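Local coordinates for protein minor fimbrium tip subunit Mfa3 (Porphyromonas gingivalis ATCC 33277, PDB 5NF4) that forms part of the tip of the minor fimbriae, filamentous pili that mediate biofilm formation and adhesion to host cells and to other oral bacteria, at residues V69-M74 with E87-S92; A117-M122 with G158-R163. All coordinates share one frame; numbering follows the deposited sequence.

Contact 1: residues V69-M74 with E87-S92; sequences VHSLAM and EHFSSS
Leu-72 and Ser-90 face each other as a hydrogen-bonded antiparallel pair, in which Leu-72 N donates to Ser-90 O at 2.9 Å and Ser-90 N to Leu-72 O at 2.8 Å. The same two-bond ring recurs at Met-74 and His-88, where both donors lie in the carbonyl plane of their acceptors and the bond from Met-74 N to His-88 O is close to straight (171° at the hydrogen). A fifth bond, Ser-92 N to His-70 O, extends the pairing past the strand end. With the strand directions 173° apart, this is the beta hairpin of strands 71-78 and 84-91.

Phe-89 reaches across the pairing. From CB the chain leaves with CG anti to the backbone N (chi1 -179°), which brings the ring alongside Ser-71 to Ala-73 of the partner strand. CD1 comes first, 3.8 Å from Leu-72 O and 4.2 Å from Ala-73 CB, the methyl sitting at the ring edge near its plane. Farther out CE1 and then CZ pass Ser-71 CB, with CZ at 3.7 Å; this approach is oblique to the ring. Gln-123 of helix 122-126 touches the same phenylalanine.

The other face carries Leu-72, Met-74, His-88 and Ser-90. Met-74 bends at its last torsion, and its CE meets His-88 CB at 4.1 Å. The His-88 ring has Ser-90 OG at its edge, in plane, and stacks with Phe-102 of strand 99-106. Leu-72 and Met-74 reach on to Ala-47 and Val-45 of strand 41-49.

Main-chain bonds therefore set the register of the hairpin, and the side-chain contacts added to it between the strands are few and mostly apolar.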
loop_
_atom_site.group_PDB
_atom_site.type_symbol
_atom_site.label_atom_id
_atom_site.label_comp_id
_atom_site.label_asym_id
_atom_site.label_seq_id
_atom_site.Cartn_x
_atom_site.Cartn_y
_atom_site.Cartn_z
ATOM N N VAL A 69 13.190 -4.365 -0.860
ATOM C CA VAL A 69 12.655 -5.567 -0.276
ATOM C C VAL A 69 13.777 -6.211 0.523
ATOM O O VAL A 69 14.657 -6.855 -0.044
ATOM C CB VAL A 69 12.131 -6.548 -1.340
ATOM C CG1 VAL A 69 11.476 -7.743 -0.660
ATOM C CG2 VAL A 69 11.143 -5.846 -2.281
ATOM N N HIS A 70 13.693 -6.061 1.841
ATOM C CA HIS A 70 14.717 -6.512 2.787
ATOM C C HIS A 70 14.593 -7.984 3.150
ATOM O O HIS A 70 15.583 -8.651 3.421
ATOM C CB HIS A 70 14.621 -5.685 4.068
ATOM C CG HIS A 70 14.960 -4.245 3.864
ATOM N ND1 HIS A 70 14.009 -3.294 3.563
ATOM C CD2 HIS A 70 16.152 -3.604 3.879
ATOM C CE1 HIS A 70 14.606 -2.122 3.426
ATOM N NE2 HIS A 70 15.906 -2.283 3.607
ATOM N N SER A 71 13.361 -8.452 3.201
ATOM C CA SER A 71 13.084 -9.866 3.404
ATOM C C SER A 71 11.869 -10.253 2.603
ATOM O O SER A 71 11.000 -9.433 2.341
ATOM C CB SER A 71 12.860 -10.185 4.879
ATOM O OG SER A 71 11.637 -9.618 5.328
ATOM N N LEU A 72 11.801 -11.523 2.225
ATOM C CA LEU A 72 10.691 -12.029 1.450
ATOM C C LEU A 72 10.409 -13.480 1.817
ATOM O O LEU A 72 11.275 -14.332 1.643
ATOM C CB LEU A 72 11.005 -11.924 -0.048
ATOM C CG LEU A 72 9.923 -12.478 -0.979
ATOM C CD1 LEU A 72 8.644 -11.650 -0.862
ATOM C CD2 LEU A 72 10.432 -12.551 -2.411
ATOM N N ALA A 73 9.211 -13.744 2.308
ATOM C CA ALA A 73 8.766 -15.107 2.575
ATOM C C ALA A 73 7.808 -15.551 1.498
ATOM O O ALA A 73 6.935 -14.799 1.073
ATOM C CB ALA A 73 8.103 -15.219 3.925
ATOM N N MET A 74 7.996 -16.783 1.033
ATOM C CA MET A 74 7.080 -17.388 0.102
ATOM C C MET A 74 6.558 -18.639 0.782
ATOM O O MET A 74 7.370 -19.434 1.273
ATOM C CB MET A 74 7.770 -17.766 -1.224
ATOM C CG MET A 74 6.766 -18.338 -2.231
ATOM S SD MET A 74 7.542 -19.055 -3.700
ATOM C CE MET A 74 8.309 -20.458 -2.888
ATOM N N GLU A 87 8.091 -23.730 0.984
ATOM C CA GLU A 87 8.254 -22.393 1.533
ATOM C C GLU A 87 9.688 -21.975 1.354
ATOM O O GLU A 87 10.600 -22.810 1.178
ATOM C CB GLU A 87 7.815 -22.336 3.001
ATOM C CG GLU A 87 8.669 -23.070 3.976
ATOM C CD GLU A 87 8.099 -23.045 5.401
ATOM O OE1 GLU A 87 7.049 -22.400 5.628
ATOM O OE2 GLU A 87 8.705 -23.663 6.298
ATOM N N HIS A 88 9.905 -20.670 1.352
ATOM C CA HIS A 88 11.221 -20.133 1.102
ATOM C C HIS A 88 11.357 -18.796 1.796
ATOM O O HIS A 88 10.406 -18.033 1.835
ATOM C CB HIS A 88 11.471 -19.945 -0.396
ATOM C CG HIS A 88 12.853 -19.493 -0.702
ATOM N ND1 HIS A 88 13.857 -20.371 -1.053
ATOM C CD2 HIS A 88 13.421 -18.269 -0.659
ATOM C CE1 HIS A 88 14.975 -19.698 -1.245
ATOM N NE2 HIS A 88 14.742 -18.423 -0.989
ATOM N N PHE A 89 12.549 -18.520 2.314
ATOM C CA PHE A 89 12.782 -17.210 2.922
ATOM C C PHE A 89 14.037 -16.567 2.333
ATOM O O PHE A 89 15.092 -17.217 2.187
ATOM C CB PHE A 89 12.886 -17.335 4.445
ATOM C CG PHE A 89 13.097 -16.029 5.121
ATOM C CD1 PHE A 89 12.042 -15.178 5.312
ATOM C CD2 PHE A 89 14.368 -15.652 5.536
ATOM C CE1 PHE A 89 12.231 -13.929 5.960
ATOM C CE2 PHE A 89 14.576 -14.422 6.169
ATOM C CZ PHE A 89 13.511 -13.565 6.360
ATOM N N SER A 90 13.918 -15.299 1.934
ATOM C CA SER A 90 15.073 -14.559 1.395
ATOM C C SER A 90 15.300 -13.324 2.231
ATOM O O SER A 90 14.355 -12.743 2.721
ATOM C CB SER A 90 14.850 -14.125 -0.053
ATOM O OG SER A 90 14.341 -15.164 -0.857
ATOM N N SER A 91 16.558 -12.933 2.354
ATOM C CA SER A 91 16.886 -11.669 2.995
ATOM C C SER A 91 18.109 -11.070 2.321
ATOM O O SER A 91 18.916 -11.767 1.698
ATOM C CB SER A 91 17.103 -11.858 4.503
ATOM O OG SER A 91 18.193 -12.717 4.757
ATOM N N SER A 92 18.216 -9.753 2.416
ATOM C CA SER A 92 19.349 -9.053 1.870
ATOM C C SER A 92 20.061 -8.454 3.055
ATOM O O SER A 92 19.473 -7.681 3.821
ATOM C CB SER A 92 18.915 -7.993 0.862
ATOM O OG SER A 92 20.028 -7.292 0.339
#

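Contact 2: residues A117-M122 with G158-R163; sequences ANIPNM and GFPMSR
The carboxamide of Asn-118 is the flat group at the centre of this contact, and Phe-159 O lies at its edge, only 6° out of the amide plane, where ND2 donates to it over 2.9 Å. The setting is an antiparallel bridge joining the end of strand 109-117 to the start of strand 161-170. Seen from the acceptor, the ND2 donor stands above the carbonyl plane, 44° out of it, although the N-H points almost straight at the oxygen (166°). ND2 also bonds Arg-68 O, while OD1 accepts from His-70 N, so the buried amide is held at both ends and its rotation is fixed. Met-161 CE also comes within 4.1 Å of ND2. Phe-159 points its CB away from the other segment, and its ring meets those of Tyr-252 and His-149 at inclined planes.

In the bridge itself, Ala-117 and Met-161 form a hydrogen-bonded pair, with Ala-117 N to Met-161 O at 2.8 Å and Met-161 N to Ala-117 O at 3.1 Å. Their CB atoms lie on one face of the sheet, 4.1 Å apart. Beyond this pair the chain of Asn-118 takes a positive phi and leaves the strand for a type II turn, Ile-119 to Met-122, closed by Met-122 N on Ile-119 O, which leads into helix 122-126.

Ile-119 closes the apolar side. Its side chain crosses that of Pro-160 at about a right angle, with CD1 3.7 Å from Pro-160 CB. A water lies within hydrogen-bonding distance of both segments, 2.6 Å from Asn-118 O and 2.7 Å from Gly-158 O.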
loop_
_atom_site.group_PDB
_atom_site.type_symbol
_atom_site.label_atom_id
_atom_site.label_comp_id
_atom_site.label_asym_id
_atom_site.label_seq_id
_atom_site.Cartn_x
_atom_site.Cartn_y
_atom_site.Cartn_z
ATOM N N ALA A 117 6.598 -9.522 2.314
ATOM C CA ALA A 117 7.881 -8.864 2.362
ATOM C C ALA A 117 7.942 -7.850 3.489
ATOM O O ALA A 117 6.916 -7.262 3.833
ATOM C CB ALA A 117 8.184 -8.167 1.050
ATOM N N ASN A 118 9.137 -7.723 4.059
ATOM C CA ASN A 118 9.428 -6.700 5.062
ATOM C C ASN A 118 8.560 -6.782 6.321
ATOM O O ASN A 118 8.295 -5.778 6.971
ATOM C CB ASN A 118 9.275 -5.334 4.414
ATOM C CG ASN A 118 10.306 -5.097 3.332
ATOM O OD1 ASN A 118 11.357 -5.745 3.326
ATOM N ND2 ASN A 118 10.039 -4.134 2.440
ATOM N N ILE A 119 8.151 -7.979 6.672
ATOM C CA ILE A 119 7.439 -8.213 7.922
ATOM C C ILE A 119 8.439 -8.635 9.007
ATOM O O ILE A 119 9.210 -9.578 8.833
ATOM C CB ILE A 119 6.338 -9.280 7.708
ATOM C CG1 ILE A 119 5.254 -8.736 6.766
ATOM C CG2 ILE A 119 5.733 -9.738 9.029
ATOM C CD1 ILE A 119 4.576 -7.450 7.244
ATOM N N PRO A 120 8.467 -7.909 10.141
ATOM C CA PRO A 120 9.405 -8.279 11.207
ATOM C C PRO A 120 9.280 -9.731 11.657
ATOM O O PRO A 120 8.166 -10.191 11.987
ATOM C CB PRO A 120 9.018 -7.340 12.356
ATOM C CG PRO A 120 8.386 -6.192 11.693
ATOM C CD PRO A 120 7.672 -6.727 10.502
ATOM N N ASN A 121 10.429 -10.405 11.687
ATOM C CA ASN A 121 10.546 -11.811 12.075
ATOM C C ASN A 121 9.570 -12.742 11.370
ATOM O O ASN A 121 9.102 -13.716 11.938
ATOM C CB ASN A 121 10.399 -11.937 13.585
ATOM C CG ASN A 121 11.662 -11.557 14.305
ATOM O OD1 ASN A 121 12.721 -12.041 13.971
ATOM N ND2 ASN A 121 11.570 -10.650 15.268
ATOM N N MET A 122 9.313 -12.454 10.099
ATOM C CA MET A 122 8.505 -13.317 9.275
ATOM C C MET A 122 9.057 -14.742 9.235
ATOM O O MET A 122 8.278 -15.697 9.135
ATOM C CB MET A 122 8.397 -12.747 7.857
ATOM C CG MET A 122 7.449 -13.500 6.982
ATOM S SD MET A 122 5.773 -13.441 7.579
ATOM C CE MET A 122 5.147 -14.965 6.879
ATOM N N GLY A 158 11.837 -1.323 5.413
ATOM C CA GLY A 158 11.019 -1.109 4.241
ATOM C C GLY A 158 9.553 -1.233 4.549
ATOM O O GLY A 158 9.163 -1.758 5.611
ATOM N N PHE A 159 8.723 -0.788 3.607
ATOM C CA PHE A 159 7.264 -0.926 3.713
ATOM C C PHE A 159 6.852 -2.379 3.621
ATOM O O PHE A 159 7.358 -3.088 2.761
ATOM C CB PHE A 159 6.548 -0.166 2.578
ATOM C CG PHE A 159 6.692 1.312 2.618
ATOM C CD1 PHE A 159 6.358 2.041 3.756
ATOM C CD2 PHE A 159 7.083 1.993 1.484
ATOM C CE1 PHE A 159 6.482 3.421 3.764
ATOM C CE2 PHE A 159 7.200 3.343 1.482
ATOM C CZ PHE A 159 6.897 4.072 2.638
ATOM N N PRO A 160 5.910 -2.841 4.463
ATOM C CA PRO A 160 5.337 -4.170 4.210
ATOM C C PRO A 160 4.743 -4.278 2.828
ATOM O O PRO A 160 4.134 -3.328 2.327
ATOM C CB PRO A 160 4.246 -4.315 5.281
ATOM C CG PRO A 160 4.683 -3.367 6.396
ATOM C CD PRO A 160 5.344 -2.205 5.668
ATOM N N MET A 161 4.945 -5.438 2.194
ATOM C CA MET A 161 4.396 -5.704 0.863
ATOM C C MET A 161 3.893 -7.139 0.809
ATOM O O MET A 161 4.313 -7.988 1.598
ATOM C CB MET A 161 5.427 -5.488 -0.235
ATOM C CG MET A 161 6.292 -4.295 -0.062
ATOM S SD MET A 161 7.379 -4.166 -1.485
ATOM C CE MET A 161 8.397 -2.764 -1.011
ATOM N N SER A 162 2.950 -7.396 -0.084
ATOM C CA SER A 162 2.515 -8.765 -0.281
ATOM C C SER A 162 1.931 -9.010 -1.638
ATOM O O SER A 162 1.610 -8.082 -2.398
ATOM C CB SER A 162 1.478 -9.112 0.768
ATOM O OG SER A 162 0.354 -8.269 0.568
ATOM N N ARG A 163 1.768 -10.288 -1.942
ATOM C CA ARG A 163 0.995 -10.659 -3.103
ATOM C C ARG A 163 0.589 -12.105 -2.929
ATOM O O ARG A 163 1.326 -12.878 -2.327
ATOM C CB ARG A 163 1.802 -10.450 -4.379
ATOM C CG ARG A 163 0.980 -10.501 -5.658
ATOM C CD ARG A 163 0.132 -9.279 -5.868
ATOM N NE ARG A 163 -0.704 -9.516 -7.029
ATOM C CZ ARG A 163 -0.420 -9.134 -8.267
ATOM N NH1 ARG A 163 0.669 -8.422 -8.532
ATOM N NH2 ARG A 163 -1.254 -9.458 -9.245
HETATM O O HOH W 1 8.263 -3.303 7.647
#

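Overall arrangement
Contact 1 closes before contact 2 opens along the chain, and their centres lie about 9 Å apart on the same side of the chain's centre. Strand 71-78, one partner of contact 1, also pairs along its other edge with strand 109-117, whose end enters contact 2 and pairs there with strand 161-170. The strand order is thus 84-91, 71-78, 109-117, 161-170, with each neighbouring pair antiparallel. A direct seam joins the contacts, with Asn-118 N 3.1 Å from Ser-71 O, a probable hydrogen bond. A local hairpin is thereby tied to a pairing whose partners are far apart in sequence.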